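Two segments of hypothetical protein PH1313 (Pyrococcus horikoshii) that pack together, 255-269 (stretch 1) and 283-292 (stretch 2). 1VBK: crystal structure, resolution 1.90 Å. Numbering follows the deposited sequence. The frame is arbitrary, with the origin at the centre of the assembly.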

# COMPACT_ATOMS: atom_id res chain seq x y z
N GLY A 255 4.27 -4.29 1.19
CA GLY A 255 3.57 -3.06 0.88
C GLY A 255 2.32 -2.85 1.71
O GLY A 255 1.30 -2.38 1.20
N VAL A 256 2.39 -3.20 2.99
CA VAL A 256 1.28 -3.05 3.93
C VAL A 256 1.00 -1.57 4.17
O VAL A 256 1.92 -0.78 4.39
CB VAL A 256 1.64 -3.74 5.27
CG1 VAL A 256 0.62 -3.41 6.34
CG2 VAL A 256 1.74 -5.25 5.06
N LYS A 257 -0.28 -1.19 4.13
CA LYS A 257 -0.67 0.21 4.32
C LYS A 257 -1.21 0.51 5.71
O LYS A 257 -1.47 1.67 6.04
CB LYS A 257 -1.74 0.58 3.28
CG LYS A 257 -3.04 -0.19 3.45
CD LYS A 257 -4.04 0.12 2.35
CE LYS A 257 -4.57 1.54 2.45
NZ LYS A 257 -5.57 1.80 1.38
N GLY A 258 -1.37 -0.52 6.53
CA GLY A 258 -1.89 -0.29 7.87
C GLY A 258 -1.71 -1.47 8.80
O GLY A 258 -1.40 -2.58 8.37
N VAL A 259 -1.89 -1.21 10.09
CA VAL A 259 -1.77 -2.24 11.12
C VAL A 259 -3.05 -2.25 11.94
O VAL A 259 -3.58 -1.20 12.29
CB VAL A 259 -0.56 -1.96 12.05
CG1 VAL A 259 -0.53 -2.97 13.19
CG2 VAL A 259 0.73 -2.01 11.25
N ILE A 260 -3.55 -3.45 12.22
CA ILE A 260 -4.79 -3.63 12.98
C ILE A 260 -4.52 -4.27 14.34
O ILE A 260 -3.83 -5.29 14.42
CB ILE A 260 -5.77 -4.54 12.20
CG1 ILE A 260 -6.12 -3.89 10.86
CG2 ILE A 260 -7.03 -4.79 13.03
CD1 ILE A 260 -6.65 -4.87 9.83
N LYS A 261 -5.05 -3.68 15.40
CA LYS A 261 -4.88 -4.22 16.75
C LYS A 261 -6.24 -4.37 17.44
O LYS A 261 -7.17 -3.64 17.11
CB LYS A 261 -3.96 -3.32 17.58
CG LYS A 261 -2.49 -3.39 17.14
CD LYS A 261 -1.60 -2.44 17.92
CE LYS A 261 -1.51 -2.81 19.39
NZ LYS A 261 -0.66 -1.85 20.16
N GLY A 262 -6.34 -5.30 18.38
CA GLY A 262 -7.60 -5.53 19.06
C GLY A 262 -7.83 -4.70 20.31
O GLY A 262 -8.65 -5.06 21.16
N LEU A 263 -7.14 -3.57 20.40
CA LEU A 263 -7.24 -2.67 21.54
C LEU A 263 -8.67 -2.17 21.82
O LEU A 263 -9.41 -1.83 20.89
CB LEU A 263 -6.31 -1.47 21.32
CG LEU A 263 -6.05 -0.52 22.49
CD1 LEU A 263 -5.33 -1.27 23.61
CD2 LEU A 263 -5.20 0.65 22.02
N ARG A 264 -9.03 -2.14 23.10
CA ARG A 264 -10.35 -1.67 23.52
C ARG A 264 -10.19 -0.47 24.45
O ARG A 264 -9.16 -0.33 25.12
CB ARG A 264 -11.10 -2.76 24.28
CG ARG A 264 -11.42 -4.01 23.48
CD ARG A 264 -12.13 -5.01 24.38
NE ARG A 264 -11.31 -5.35 25.54
CZ ARG A 264 -11.76 -6.03 26.59
NH1 ARG A 264 -13.02 -6.43 26.63
NH2 ARG A 264 -10.95 -6.30 27.60
N PRO A 265 -11.21 0.40 24.51
CA PRO A 265 -11.15 1.59 25.38
C PRO A 265 -10.78 1.20 26.80
O PRO A 265 -10.12 1.96 27.52
CB PRO A 265 -12.57 2.15 25.28
CG PRO A 265 -13.00 1.74 23.91
CD PRO A 265 -12.50 0.32 23.82
N ASN A 266 -11.19 0.00 27.20
CA ASN A 266 -10.94 -0.53 28.53
C ASN A 266 -9.47 -0.82 28.81
O ASN A 266 -9.08 -0.99 29.96
CB ASN A 266 -11.77 -1.82 28.71
CG ASN A 266 -11.26 -2.70 29.84
OD1 ASN A 266 -10.90 -3.86 29.63
ND2 ASN A 266 -11.21 -2.14 31.05
N ASP A 267 -8.65 -0.85 27.76
CA ASP A 267 -7.22 -1.13 27.92
C ASP A 267 -6.36 0.13 27.93
O ASP A 267 -5.14 0.05 28.11
CB ASP A 267 -6.73 -2.04 26.78
CG ASP A 267 -7.68 -3.18 26.48
OD1 ASP A 267 -8.05 -3.91 27.42
OD2 ASP A 267 -8.04 -3.34 25.29
N LEU A 268 -6.98 1.28 27.73
CA LEU A 268 -6.23 2.53 27.67
C LEU A 268 -6.27 3.38 28.94
O LEU A 268 -7.15 3.21 29.78
CB LEU A 268 -6.74 3.37 26.50
CG LEU A 268 -6.57 2.75 25.11
CD1 LEU A 268 -7.43 3.49 24.10
CD2 LEU A 268 -5.11 2.78 24.71
N ASN A 269 -5.30 4.28 29.07
CA ASN A 269 -5.26 5.21 30.19
C ASN A 269 -5.74 6.53 29.60
O ASN A 269 -6.00 6.62 28.40
CB ASN A 269 -3.84 5.35 30.77
CG ASN A 269 -2.78 5.60 29.71
OD1 ASN A 269 -3.01 6.29 28.72
ND2 ASN A 269 -1.59 5.05 29.93
N PRO A 283 5.44 2.53 10.93
CA PRO A 283 5.62 3.48 9.83
C PRO A 283 4.33 3.72 9.04
O PRO A 283 4.30 4.52 8.11
CB PRO A 283 6.68 2.80 8.98
CG PRO A 283 6.31 1.36 9.12
CD PRO A 283 6.05 1.23 10.60
N VAL A 284 3.27 3.00 9.40
CA VAL A 284 1.98 3.14 8.74
C VAL A 284 0.92 3.31 9.83
O VAL A 284 1.16 2.97 10.99
CB VAL A 284 1.64 1.91 7.87
CG1 VAL A 284 2.69 1.73 6.79
CG2 VAL A 284 1.57 0.66 8.75
N PRO A 285 -0.27 3.83 9.48
CA PRO A 285 -1.36 4.03 10.43
C PRO A 285 -1.79 2.75 11.13
O PRO A 285 -1.78 1.67 10.53
CB PRO A 285 -2.48 4.60 9.57
CG PRO A 285 -1.75 5.30 8.47
CD PRO A 285 -0.64 4.33 8.14
N VAL A 286 -2.18 2.87 12.40
CA VAL A 286 -2.64 1.74 13.18
C VAL A 286 -4.14 1.94 13.40
O VAL A 286 -4.58 3.04 13.73
CB VAL A 286 -1.92 1.66 14.54
CG1 VAL A 286 -2.42 0.46 15.33
CG2 VAL A 286 -0.42 1.57 14.32
N TYR A 287 -4.92 0.89 13.19
CA TYR A 287 -6.36 0.98 13.36
C TYR A 287 -6.85 0.12 14.51
O TYR A 287 -6.32 -0.96 14.77
CB TYR A 287 -7.07 0.58 12.06
CG TYR A 287 -6.67 1.44 10.89
CD1 TYR A 287 -5.57 1.12 10.09
CD2 TYR A 287 -7.38 2.61 10.59
CE1 TYR A 287 -5.18 1.93 9.03
CE2 TYR A 287 -6.99 3.43 9.53
CZ TYR A 287 -5.89 3.09 8.75
OH TYR A 287 -5.52 3.89 7.70
N TYR A 288 -7.88 0.63 15.20
CA TYR A 288 -8.47 -0.05 16.34
C TYR A 288 -9.97 -0.17 16.12
O TYR A 288 -10.76 0.63 16.62
CB TYR A 288 -8.21 0.78 17.60
CG TYR A 288 -6.77 1.23 17.76
CD1 TYR A 288 -5.79 0.35 18.20
CD2 TYR A 288 -6.40 2.54 17.47
CE1 TYR A 288 -4.46 0.76 18.36
CE2 TYR A 288 -5.08 2.97 17.62
CZ TYR A 288 -4.12 2.07 18.06
OH TYR A 288 -2.82 2.49 18.21
N PRO A 289 -10.40 -1.20 15.37
CA PRO A 289 -11.81 -1.43 15.08
C PRO A 289 -12.74 -1.45 16.30
O PRO A 289 -13.84 -0.91 16.25
CB PRO A 289 -11.80 -2.78 14.36
CG PRO A 289 -10.46 -2.80 13.70
CD PRO A 289 -9.56 -2.26 14.79
N LEU A 290 -12.29 -2.08 17.38
CA LEU A 290 -13.11 -2.19 18.58
C LEU A 290 -13.31 -0.87 19.31
O LEU A 290 -14.14 -0.77 20.22
CB LEU A 290 -12.51 -3.24 19.52
CG LEU A 290 -12.31 -4.62 18.89
CD1 LEU A 290 -11.74 -5.59 19.91
CD2 LEU A 290 -13.63 -5.14 18.34
N ILE A 291 -12.55 0.15 18.92
CA ILE A 291 -12.67 1.46 19.53
C ILE A 291 -13.34 2.44 18.56
O ILE A 291 -14.19 3.24 18.96
CB ILE A 291 -11.29 2.04 19.92
CG1 ILE A 291 -10.66 1.19 21.03
CG2 ILE A 291 -11.43 3.49 20.38
CD1 ILE A 291 -9.27 1.64 21.44
N ALA A 292 -12.97 2.34 17.28
CA ALA A 292 -13.51 3.23 16.26
C ALA A 292 -14.91 2.90 15.75
O ALA A 292 -15.67 3.80 15.39
CB ALA A 292 -12.54 3.30 15.08
O HOH W 1 -3.97 3.03 5.75
O HOH W 2 -9.58 -2.43 18.25

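The contact has two halves: a short parallel pairing of strands, then a hydrophobic patch where a loop lies along the start of a helix. Three backbone hydrogen bonds fix the register. Val259 N donates to Pro285 O at 2.9 Å, Tyr287 N to Val259 O at 2.6 Å, and Lys261 N to Tyr287 O at 3.1 Å. Val259 thus uses both its N and its O, reaching the residues before and after Val286, its partner in the bridge, as parallel pairing requires. Val286 CA also comes within 3.2 Å of Val259 O in a CA-H...O contact.

Side chains then sort by face. Val259 and Val286 share one, with Val259 CB 4.2 Å from Val286 CG2, and Val284 extends this apolar patch by placing its CG2 3.8 Å from Val259 CG2. Val284 also presses against backbone: its CG1 lies 3.6 Å from Val256 O. Ile260 and Tyr287 take the other face. Here the rule is a hollow made by absence. Gly258 has no side chain, and the Tyr287 ring turns its edge into the space, with CE1 4.1 Å from Gly258 CA; a CB on Gly258 would sit only 2.9 Å from that CE1, a clash. Beyond the ring, a water joins Tyr287 OH (2.6 Å) to Lys257 O (2.9 Å), bridging the two stretches where no direct polar contact is made.

Past the strands, Pro289 enters the helix and offers its ring to Ile260, CD to CG2 at 4.0 Å. Tyr288, at the N-cap position, begins sideways, but the end of its side chain comes nearer stretch 1; its CD1 lies 3.6 Å from Leu263 CB and 4.1 Å from Lys261 CB. A second water fills the gap between loop and helix, donating to Lys261 O (2.9 Å) and Leu263 O (2.7 Å) and accepting from Leu290 N (2.9 Å). It satisfies an amide in the first turn of the helix and two loop carbonyls together.

Ile291 is the main bump of the helical half, with 77 Å² covered by stretch 1. Its CD1 lies 4.0 Å from Leu263 CG and 3.7 Å from Leu268 CD1, while its CG1 meets Pro265 CD at 3.5 Å. The loop that receives it is braced internally: Asp267 OD2 accepts from Arg264 N at 2.7 Å, and Asp267 N donates back to Arg264 O, also at 2.7 Å. Beside Ile291, Leu290 points toward stretch 1 and sets its CD1 3.4 Å from Gly262 O and 3.9 Å from Arg264 CG.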